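Spectinomycin phosphotransferase (Legionella pneumophila, PDB 3I1A) probably transfers a phosphate group from a nucleotide to the antibiotic spectinomycin, the modification by which it acts as a resistance factor. Local coordinates at residues A[65-68]-A[69-73]; A[172-175]-A[176-180]; A[261-264]-A[265-269]; A[300-303]-A[304-307]. All blocks are in the same frame, centred on the assembly; numbering follows the deposited sequence.

Contact 1. Residues A[65-68]-A[69-73]; sequences IIRL and LHDSG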
loop_
_atom_site.group_PDB
_atom_site.type_symbol
_atom_site.label_atom_id
_atom_site.label_comp_id
_atom_site.label_asym_id
_atom_site.label_seq_id
_atom_site.Cartn_x
_atom_site.Cartn_y
_atom_site.Cartn_z
ATOM N N ILE A 65 13.255 -6.893 -1.221
ATOM C CA ILE A 65 12.462 -6.898 -2.443
ATOM C C ILE A 65 12.883 -5.805 -3.417
ATOM O O ILE A 65 12.914 -6.050 -4.612
ATOM C CB ILE A 65 10.964 -6.799 -2.111
ATOM C CG1 ILE A 65 10.549 -8.077 -1.379
ATOM C CG2 ILE A 65 10.133 -6.634 -3.382
ATOM C CD1 ILE A 65 10.872 -9.363 -2.153
ATOM N N ILE A 66 13.219 -4.626 -2.896
ATOM C CA ILE A 66 13.657 -3.506 -3.726
ATOM C C ILE A 66 14.926 -3.937 -4.449
ATOM O O ILE A 66 15.092 -3.657 -5.637
ATOM C CB ILE A 66 13.972 -2.240 -2.864
ATOM C CG1 ILE A 66 12.673 -1.629 -2.329
ATOM C CG2 ILE A 66 14.738 -1.209 -3.684
ATOM C CD1 ILE A 66 11.705 -1.216 -3.405
ATOM N N ARG A 67 15.815 -4.629 -3.734
ATOM C CA ARG A 67 17.056 -5.102 -4.351
ATOM C C ARG A 67 16.752 -6.145 -5.429
ATOM O O ARG A 67 17.299 -6.094 -6.535
ATOM C CB ARG A 67 17.998 -5.708 -3.305
ATOM C CG ARG A 67 19.289 -6.207 -3.929
ATOM C CD ARG A 67 19.803 -7.449 -3.256
ATOM N NE ARG A 67 19.309 -8.686 -3.863
ATOM C CZ ARG A 67 18.299 -9.421 -3.395
ATOM N NH1 ARG A 67 17.642 -9.052 -2.295
ATOM N NH2 ARG A 67 17.963 -10.546 -4.020
ATOM N N LEU A 68 15.860 -7.086 -5.129
ATOM C CA LEU A 68 15.518 -8.109 -6.117
ATOM C C LEU A 68 14.956 -7.469 -7.390
ATOM O O LEU A 68 15.351 -7.840 -8.489
ATOM C CB LEU A 68 14.504 -9.100 -5.526
ATOM C CG LEU A 68 13.916 -10.152 -6.468
ATOM C CD1 LEU A 68 14.993 -11.055 -7.004
ATOM C CD2 LEU A 68 12.880 -10.967 -5.714
ATOM N N LEU A 69 14.051 -6.500 -7.247
ATOM C CA LEU A 69 13.492 -5.834 -8.428
ATOM C C LEU A 69 14.589 -5.037 -9.156
ATOM O O LEU A 69 14.636 -5.005 -10.386
ATOM C CB LEU A 69 12.331 -4.904 -8.019
ATOM C CG LEU A 69 11.157 -5.647 -7.364
ATOM C CD1 LEU A 69 10.106 -4.657 -6.875
ATOM C CD2 LEU A 69 10.560 -6.668 -8.331
ATOM N N HIS A 70 15.464 -4.397 -8.383
ATOM C CA HIS A 70 16.548 -3.605 -8.955
ATOM C C HIS A 70 17.429 -4.478 -9.841
ATOM O O HIS A 70 17.665 -4.151 -11.011
ATOM C CB HIS A 70 17.366 -2.967 -7.826
ATOM C CG HIS A 70 18.569 -2.201 -8.292
ATOM N ND1 HIS A 70 19.797 -2.794 -8.495
ATOM C CD2 HIS A 70 18.727 -0.893 -8.599
ATOM C CE1 HIS A 70 20.659 -1.882 -8.911
ATOM N NE2 HIS A 70 20.035 -0.720 -8.981
ATOM N N ASP A 71 17.902 -5.591 -9.283
ATOM C CA ASP A 71 18.778 -6.513 -10.023
ATOM C C ASP A 71 18.045 -7.223 -11.146
ATOM O O ASP A 71 18.663 -7.665 -12.119
ATOM C CB ASP A 71 19.396 -7.560 -9.082
ATOM C CG ASP A 71 20.423 -6.964 -8.134
ATOM O OD1 ASP A 71 20.671 -5.739 -8.190
ATOM O OD2 ASP A 71 20.993 -7.721 -7.321
ATOM N N SER A 72 16.724 -7.317 -11.009
ATOM C CA SER A 72 15.873 -7.976 -11.993
ATOM C C SER A 72 15.587 -7.054 -13.176
ATOM O O SER A 72 14.964 -7.462 -14.157
ATOM C CB SER A 72 14.555 -8.392 -11.332
ATOM O OG SER A 72 13.809 -9.262 -12.162
ATOM N N GLY A 73 16.029 -5.804 -13.067
ATOM C CA GLY A 73 15.828 -4.851 -14.147
ATOM C C GLY A 73 14.589 -3.963 -14.152
ATOM O O GLY A 73 14.462 -3.129 -15.054
HETATM O O HOH W 1 19.473 -9.389 -6.194
#
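The C-terminal turns of helix 61-71, where Ile65 meets Leu69 and Arg67 meets Asp71, end in a Schellman motif at Gly73. The glycine takes up a positive phi of 92°, and its N bonds back to His70 O at 3.1 Å. On the buried flank, Ile65 CG2 touches Leu69 CD1 at 4.0 Å, the two side chains crossing at a slant. With its CG anti to the carbonyl carbon (chi1 -62°), Leu69 folds back along the helix, bringing CG to 3.3 Å from Ile65 O. Both residues also rest on Leu208 of strand 207-209. The helix follows strand 48-55, which carries the ADP-binding Lys52, a position consistent with that of the C helix in the kinase-like fold. On the same helix, the side chain of Ile66 lies about 9 Å from that of Asp230, which binds magnesium in another structure of the protein. On the polar flank, Asp71 N bonds to Arg67 O at 2.9 Å. The same two residues also form a long salt bridge between their side chains, Arg67 NE to Asp71 OD2 at 4.0 Å, with the carboxylate turned almost perpendicular to the guanidinium. The other carboxylate oxygen is engaged by the neighbouring ring: His70 ND1 donates to Asp71 OD1 at 3.1 Å, nearly straight and in the ring plane, which limits rotation of both groups. The imidazole further meets the ring of Phe79 edge-to-face.

Contact 2. Residues A[172-175]-A[176-180]; sequences AAFK and SFFNQ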
loop_
_atom_site.group_PDB
_atom_site.type_symbol
_atom_site.label_atom_id
_atom_site.label_comp_id
_atom_site.label_asym_id
_atom_site.label_seq_id
_atom_site.Cartn_x
_atom_site.Cartn_y
_atom_site.Cartn_z
ATOM N N ALA A 172 -22.491 7.584 17.540
ATOM C CA ALA A 172 -23.910 7.492 17.191
ATOM C C ALA A 172 -24.142 7.677 15.690
ATOM O O ALA A 172 -24.996 7.009 15.084
ATOM C CB ALA A 172 -24.734 8.543 17.981
ATOM N N ALA A 173 -23.402 8.595 15.075
ATOM C CA ALA A 173 -23.550 8.844 13.641
ATOM C C ALA A 173 -23.095 7.607 12.853
ATOM O O ALA A 173 -23.718 7.216 11.852
ATOM C CB ALA A 173 -22.723 10.078 13.234
ATOM N N PHE A 174 -22.015 6.990 13.323
ATOM C CA PHE A 174 -21.476 5.788 12.680
ATOM C C PHE A 174 -22.461 4.622 12.777
ATOM O O PHE A 174 -22.677 3.909 11.801
ATOM C CB PHE A 174 -20.163 5.380 13.340
ATOM C CG PHE A 174 -19.640 4.058 12.858
ATOM C CD1 PHE A 174 -19.119 3.937 11.567
ATOM C CD2 PHE A 174 -19.721 2.925 13.677
ATOM C CE1 PHE A 174 -18.690 2.698 11.094
ATOM C CE2 PHE A 174 -19.296 1.678 13.220
ATOM C CZ PHE A 174 -18.779 1.566 11.918
ATOM N N LYS A 175 -23.048 4.423 13.955
ATOM C CA LYS A 175 -24.025 3.349 14.111
ATOM C C LYS A 175 -25.234 3.551 13.194
ATOM O O LYS A 175 -25.753 2.586 12.634
ATOM C CB LYS A 175 -24.476 3.250 15.566
ATOM C CG LYS A 175 -23.386 2.697 16.491
ATOM C CD LYS A 175 -23.930 2.488 17.892
ATOM C CE LYS A 175 -22.860 1.967 18.835
ATOM N NZ LYS A 175 -23.432 1.751 20.171
ATOM N N SER A 176 -25.674 4.802 13.054
ATOM C CA SER A 176 -26.805 5.123 12.193
ATOM C C SER A 176 -26.478 4.773 10.749
ATOM O O SER A 176 -27.293 4.180 10.038
ATOM C CB SER A 176 -27.147 6.615 12.276
ATOM O OG SER A 176 -27.690 6.947 13.539
ATOM N N PHE A 177 -25.274 5.143 10.323
ATOM C CA PHE A 177 -24.839 4.886 8.957
ATOM C C PHE A 177 -24.692 3.378 8.731
ATOM O O PHE A 177 -25.048 2.865 7.675
ATOM C CB PHE A 177 -23.491 5.560 8.660
ATOM C CG PHE A 177 -23.078 5.446 7.218
ATOM C CD1 PHE A 177 -23.561 6.331 6.265
ATOM C CD2 PHE A 177 -22.254 4.402 6.803
ATOM C CE1 PHE A 177 -23.229 6.179 4.912
ATOM C CE2 PHE A 177 -21.918 4.241 5.468
ATOM C CZ PHE A 177 -22.405 5.130 4.517
ATOM N N PHE A 178 -24.133 2.687 9.714
ATOM C CA PHE A 178 -23.937 1.221 9.619
ATOM C C PHE A 178 -25.306 0.570 9.475
ATOM O O PHE A 178 -25.558 -0.260 8.594
ATOM C CB PHE A 178 -23.275 0.713 10.903
ATOM C CG PHE A 178 -22.679 -0.676 10.793
ATOM C CD1 PHE A 178 -21.291 -0.848 10.712
ATOM C CD2 PHE A 178 -23.500 -1.808 10.790
ATOM C CE1 PHE A 178 -20.720 -2.125 10.637
ATOM C CE2 PHE A 178 -22.942 -3.097 10.713
ATOM C CZ PHE A 178 -21.546 -3.253 10.638
ATOM N N ASN A 179 -26.210 0.959 10.359
ATOM C CA ASN A 179 -27.539 0.407 10.313
ATOM C C ASN A 179 -28.200 0.681 8.943
ATOM O O ASN A 179 -28.823 -0.223 8.358
ATOM C CB ASN A 179 -28.337 0.987 11.482
ATOM C CG ASN A 179 -29.707 0.373 11.616
ATOM O OD1 ASN A 179 -30.706 0.982 11.233
ATOM N ND2 ASN A 179 -29.765 -0.843 12.148
ATOM N N GLN A 180 -28.050 1.897 8.410
ATOM C CA GLN A 180 -28.660 2.240 7.127
ATOM C C GLN A 180 -28.052 1.455 5.961
ATOM O O GLN A 180 -28.690 1.284 4.931
ATOM C CB GLN A 180 -28.533 3.745 6.833
ATOM C CG GLN A 180 -29.085 4.623 7.937
ATOM C CD GLN A 180 -28.720 6.092 7.767
ATOM O OE1 GLN A 180 -27.618 6.427 7.323
ATOM N NE2 GLN A 180 -29.644 6.976 8.132
#
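Phe174 and Phe178, one turn apart on helix 169-180, point their rings the same way into the packed side of an all-helical region, where the helix lies against helices 274-297 and 303-315. Both side chains hold CG anti to the backbone N (chi1 172° and -164°), and this shared torsion sets the rings side by side. Phe174 CZ comes up at the edge of the Phe178 ring and touches its CD1 at 3.7 Å. The ring centroids are 5.8 Å apart and the planes are inclined at 67°. In the backbone of the same turn, Phe178 N bonds to Phe174 O at 2.8 Å, and Phe178 CB lies 3.4 Å from the same oxygen. Outside the pair, Phe174 meets the ring of Phe313 edge-to-face and also packs on Leu296 and Leu297, while Phe178 leans on Ile161. Phe177, on a neighbouring flank, reaches Phe310 and Phe317.

The other side of the helix is far looser. Ala172, Ser176 and Asn179 are exposed there, and their contacts with one another's turns are almost wholly backbone ones: Ser176 N donates to Ala172 O at 3.1 Å, while Asn179 sends its amide outward, leaving CB near the preceding turn. Lys175 belongs to the buried part in spite of its charge. Its chain runs fully extended beyond CG, past Leu297, to a salt bridge with Asp167 and a hydrogen bond to Glu162 O. At the root of that side chain, Asn179 N closes the turn onto Lys175 O at 2.8 Å.

Contact 3. Residues A[261-264]-A[265-269]; sequences QYFY and EGYGE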
loop_
_atom_site.group_PDB
_atom_site.type_symbol
_atom_site.label_atom_id
_atom_site.label_comp_id
_atom_site.label_asym_id
_atom_site.label_seq_id
_atom_site.Cartn_x
_atom_site.Cartn_y
_atom_site.Cartn_z
ATOM N N GLN A 261 -8.811 -1.529 -20.205
ATOM C CA GLN A 261 -8.336 -1.918 -21.531
ATOM C C GLN A 261 -6.864 -1.599 -21.753
ATOM O O GLN A 261 -6.109 -2.431 -22.253
ATOM C CB GLN A 261 -9.160 -1.213 -22.621
ATOM C CG GLN A 261 -8.690 -1.526 -24.036
ATOM C CD GLN A 261 -9.384 -0.668 -25.088
ATOM O OE1 GLN A 261 -10.297 0.111 -24.782
ATOM N NE2 GLN A 261 -8.944 -0.803 -26.334
ATOM N N TYR A 262 -6.457 -0.381 -21.400
ATOM C CA TYR A 262 -5.070 0.032 -21.566
ATOM C C TYR A 262 -4.168 -0.795 -20.641
ATOM O O TYR A 262 -3.078 -1.261 -21.033
ATOM C CB TYR A 262 -4.915 1.529 -21.232
ATOM C CG TYR A 262 -5.799 2.483 -22.013
ATOM C CD1 TYR A 262 -5.976 3.809 -21.583
ATOM C CD2 TYR A 262 -6.466 2.073 -23.169
ATOM C CE1 TYR A 262 -6.799 4.698 -22.290
ATOM C CE2 TYR A 262 -7.296 2.960 -23.888
ATOM C CZ TYR A 262 -7.457 4.262 -23.442
ATOM O OH TYR A 262 -8.291 5.121 -24.139
ATOM N N PHE A 263 -4.612 -0.980 -19.401
ATOM C CA PHE A 263 -3.818 -1.769 -18.471
ATOM C C PHE A 263 -3.534 -3.163 -19.024
ATOM O O PHE A 263 -2.374 -3.576 -19.080
ATOM C CB PHE A 263 -4.511 -1.925 -17.121
ATOM C CG PHE A 263 -3.751 -2.815 -16.162
ATOM C CD1 PHE A 263 -2.722 -2.298 -15.372
ATOM C CD2 PHE A 263 -4.015 -4.193 -16.110
ATOM C CE1 PHE A 263 -1.964 -3.124 -14.552
ATOM C CE2 PHE A 263 -3.254 -5.032 -15.286
ATOM C CZ PHE A 263 -2.232 -4.495 -14.508
ATOM N N TYR A 264 -4.575 -3.879 -19.440
ATOM C CA TYR A 264 -4.355 -5.229 -19.943
ATOM C C TYR A 264 -3.634 -5.307 -21.258
ATOM O O TYR A 264 -3.026 -6.336 -21.585
ATOM C CB TYR A 264 -5.660 -6.007 -19.956
ATOM C CG TYR A 264 -6.002 -6.470 -18.564
ATOM C CD1 TYR A 264 -6.916 -5.780 -17.769
ATOM C CD2 TYR A 264 -5.352 -7.580 -18.011
ATOM C CE1 TYR A 264 -7.178 -6.184 -16.464
ATOM C CE2 TYR A 264 -5.601 -7.986 -16.714
ATOM C CZ TYR A 264 -6.510 -7.295 -15.948
ATOM O OH TYR A 264 -6.762 -7.735 -14.680
ATOM N N GLU A 265 -3.696 -4.242 -22.047
ATOM C CA GLU A 265 -2.918 -4.267 -23.269
ATOM C C GLU A 265 -1.432 -4.343 -22.851
ATOM O O GLU A 265 -0.602 -4.955 -23.530
ATOM C CB GLU A 265 -3.158 -3.005 -24.107
ATOM C CG GLU A 265 -2.448 -3.090 -25.452
ATOM C CD GLU A 265 -2.696 -1.882 -26.328
ATOM O OE1 GLU A 265 -3.845 -1.371 -26.302
ATOM O OE2 GLU A 265 -1.750 -1.461 -27.044
ATOM N N GLY A 266 -1.090 -3.728 -21.717
ATOM C CA GLY A 266 0.282 -3.769 -21.250
ATOM C C GLY A 266 0.611 -5.019 -20.449
ATOM O O GLY A 266 1.691 -5.578 -20.569
ATOM N N TYR A 267 -0.334 -5.459 -19.629
ATOM C CA TYR A 267 -0.132 -6.629 -18.776
ATOM C C TYR A 267 -0.100 -7.927 -19.609
ATOM O O TYR A 267 0.641 -8.864 -19.296
ATOM C CB TYR A 267 -1.262 -6.668 -17.749
ATOM C CG TYR A 267 -1.039 -7.645 -16.615
ATOM C CD1 TYR A 267 -0.166 -7.345 -15.569
ATOM C CD2 TYR A 267 -1.697 -8.873 -16.602
ATOM C CE1 TYR A 267 0.054 -8.273 -14.524
ATOM C CE2 TYR A 267 -1.492 -9.793 -15.576
ATOM C CZ TYR A 267 -0.611 -9.491 -14.548
ATOM O OH TYR A 267 -0.365 -10.445 -13.578
ATOM N N GLY A 268 -0.911 -7.962 -20.656
ATOM C CA GLY A 268 -0.943 -9.112 -21.549
ATOM C C GLY A 268 -1.769 -10.307 -21.151
ATOM O O GLY A 268 -2.560 -10.808 -21.944
ATOM N N GLU A 269 -1.581 -10.778 -19.922
ATOM C CA GLU A 269 -2.307 -11.936 -19.422
ATOM C C GLU A 269 -3.753 -11.591 -19.086
ATOM O O GLU A 269 -4.025 -10.883 -18.113
ATOM C CB GLU A 269 -1.610 -12.493 -18.177
ATOM C CG GLU A 269 -2.300 -13.730 -17.630
ATOM C CD GLU A 269 -2.433 -14.791 -18.695
ATOM O OE1 GLU A 269 -1.405 -15.402 -19.057
ATOM O OE2 GLU A 269 -3.555 -14.993 -19.193
HETATM O O HOH W 2 -6.364 -2.482 -26.362
#
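Phe263 O takes two backbone donors near the end of helix 257-267: Tyr267 N at 2.8 Å, lying in the carbonyl plane, and Gly266 N at 2.9 Å, a weak, bent bond. The next carbonyl, Tyr264 O, accepts from Gly268 N at 2.8 Å, and Gly268 then leaves the helix with a positive phi. Alongside these bonds stands an aromatic cluster. One turn apart and both with CG anti to the backbone N (chi1 176° and -168°), Phe263 and Tyr267 lay their rings alongside each other, planes only 21° apart but slid so far that they barely overlap; Phe263 CE2 instead rests on Tyr267 CB at 3.6 Å. The Tyr264 ring stands obliquely to that of Tyr267, its CE2 4.0 Å from Tyr267 CD2, and meets Glu269 O at its own edge. Leu243 of helix 240-243 touches all three side chains. On the outer surface, a water bridges Gln261 NE2 and Glu265 OE1, accepting from the amide at 3.1 Å and donating to the carboxylate. Glu265 OE2 has a salt bridge to Lys119, and Tyr267 OH bonds to His129. Polar ends thus tie the helix to helix 115-129, where Phe263 also packs on Leu121 and Leu125, and Lys119 probably favours a charged Glu265 carboxylate.

Contact 4. Residues A[300-303]-A[304-307]; sequences NQNN and QSRL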
loop_
_atom_site.group_PDB
_atom_site.type_symbol
_atom_site.label_atom_id
_atom_site.label_comp_id
_atom_site.label_asym_id
_atom_site.label_seq_id
_atom_site.Cartn_x
_atom_site.Cartn_y
_atom_site.Cartn_z
ATOM N N ASN A 300 -10.086 5.844 20.574
ATOM C CA ASN A 300 -8.646 5.637 20.556
ATOM C C ASN A 300 -7.872 6.819 19.976
ATOM O O ASN A 300 -6.727 7.047 20.362
ATOM C CB ASN A 300 -8.305 4.374 19.755
ATOM C CG ASN A 300 -8.842 3.111 20.401
ATOM O OD1 ASN A 300 -8.970 3.034 21.630
ATOM N ND2 ASN A 300 -9.148 2.108 19.579
ATOM N N GLN A 301 -8.478 7.541 19.033
ATOM C CA GLN A 301 -7.841 8.712 18.407
ATOM C C GLN A 301 -8.701 9.921 18.746
ATOM O O GLN A 301 -9.836 9.768 19.188
ATOM C CB GLN A 301 -7.806 8.608 16.877
ATOM C CG GLN A 301 -6.971 7.510 16.255
ATOM C CD GLN A 301 -6.614 7.847 14.812
ATOM O OE1 GLN A 301 -5.545 8.404 14.534
ATOM N NE2 GLN A 301 -7.522 7.537 13.886
ATOM N N ASN A 302 -8.189 11.126 18.512
ATOM C CA ASN A 302 -9.005 12.294 18.820
ATOM C C ASN A 302 -10.168 12.393 17.827
ATOM O O ASN A 302 -10.192 11.716 16.793
ATOM C CB ASN A 302 -8.163 13.577 18.814
ATOM C CG ASN A 302 -7.538 13.872 17.464
ATOM O OD1 ASN A 302 -8.218 13.895 16.434
ATOM N ND2 ASN A 302 -6.235 14.126 17.462
ATOM N N ASN A 303 -11.134 13.242 18.133
ATOM C CA ASN A 303 -12.303 13.351 17.270
ATOM C C ASN A 303 -12.106 13.874 15.858
ATOM O O ASN A 303 -12.906 13.574 14.973
ATOM C CB ASN A 303 -13.385 14.145 17.994
ATOM C CG ASN A 303 -13.904 13.410 19.211
ATOM O OD1 ASN A 303 -13.714 12.194 19.339
ATOM N ND2 ASN A 303 -14.567 14.131 20.105
ATOM N N GLN A 304 -11.070 14.677 15.641
ATOM C CA GLN A 304 -10.804 15.180 14.302
ATOM C C GLN A 304 -10.367 13.985 13.449
ATOM O O GLN A 304 -10.763 13.841 12.293
ATOM C CB GLN A 304 -9.710 16.250 14.379
ATOM C CG GLN A 304 -10.156 17.506 15.156
ATOM C CD GLN A 304 -10.498 17.241 16.632
ATOM O OE1 GLN A 304 -9.681 16.708 17.397
ATOM N NE2 GLN A 304 -11.707 17.624 17.038
ATOM N N SER A 305 -9.553 13.118 14.042
ATOM C CA SER A 305 -9.056 11.928 13.363
ATOM C C SER A 305 -10.170 10.905 13.138
ATOM O O SER A 305 -10.217 10.239 12.101
ATOM C CB SER A 305 -7.928 11.301 14.179
ATOM O OG SER A 305 -6.806 12.171 14.218
ATOM N N ARG A 306 -11.057 10.773 14.117
ATOM C CA ARG A 306 -12.182 9.860 13.990
ATOM C C ARG A 306 -13.134 10.353 12.905
ATOM O O ARG A 306 -13.709 9.555 12.195
ATOM C CB ARG A 306 -12.920 9.714 15.318
ATOM C CG ARG A 306 -12.168 8.837 16.303
ATOM C CD ARG A 306 -12.810 8.874 17.682
ATOM N NE ARG A 306 -14.103 8.183 17.733
ATOM C CZ ARG A 306 -15.156 8.603 18.431
ATOM N NH1 ARG A 306 -15.092 9.725 19.142
ATOM N NH2 ARG A 306 -16.274 7.886 18.435
ATOM N N LEU A 307 -13.324 11.670 12.786
ATOM C CA LEU A 307 -14.204 12.171 11.717
ATOM C C LEU A 307 -13.581 11.824 10.361
ATOM O O LEU A 307 -14.291 11.530 9.404
ATOM C CB LEU A 307 -14.402 13.698 11.816
ATOM C CG LEU A 307 -15.246 14.406 10.730
ATOM C CD1 LEU A 307 -16.676 13.832 10.577
ATOM C CD2 LEU A 307 -15.349 15.880 11.135
#
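Asn302 and Ser305 form the N-terminal cap of helix 303-315. The capping bond runs from Ser305 N to Asn302 OD1 at 2.8 Å, nearly along the C=O axis. Asn302 reaches it because CG sits between the backbone N and the carbonyl carbon (chi1 62°), turning the amide back over the first turn. In the conformer described, Ser305 OG also donates to Asn302 OD1 at 3.1 Å from above the carbonyl plane; a second conformer of Ser305 makes this grip less certain. Among backbone bonds, Arg306 N meets Asn302 O at 3.0 Å and Leu307 N meets Asn303 O at 2.9 Å. A further side-chain bond joins Asn303 and Arg306, which lie side by side: Arg306 NH1 donates to Asn303 OD1 at 2.8 Å, the oxygen at the guanidinium edge and the N-H bent at 137°. The same NH1 has a salt bridge to Asp168, while NE and NH2 bond to Asp295 O and Leu296 O, joining this turn to helix 274-297. Van der Waals contact is slight, chiefly the Gln301 amide carbon CD against Ser305 CB at 3.7 Å; NE2 of Gln301 bonds to Asp295. With several acceptors holding its guanidinium, buried Arg306 probably keeps its charge, and Asn302 satisfies a first-turn N-H that has no earlier helical carbonyl.

From the N terminus, the four contacts follow in series, each within one unbroken run of chain; none closes a long loop, nests in another or crosses it. Contact 1 ends helix 61-71, which follows strand 48-55 of the N-terminal sheet and packs against strand 207-209. Contact 2 lies within helix 169-180, and contact 3 ends helix 257-267, which leans on helix 115-129. Contact 4 starts helix 303-315 after the turn from helix 274-297. Contacts 2 and 4 are neighbours, centres about 17 Å apart, because their helices pack together; contact 1 lies across the chain's centre from both, and contact 3 is nearer to contact 1, about 23 Å between centres.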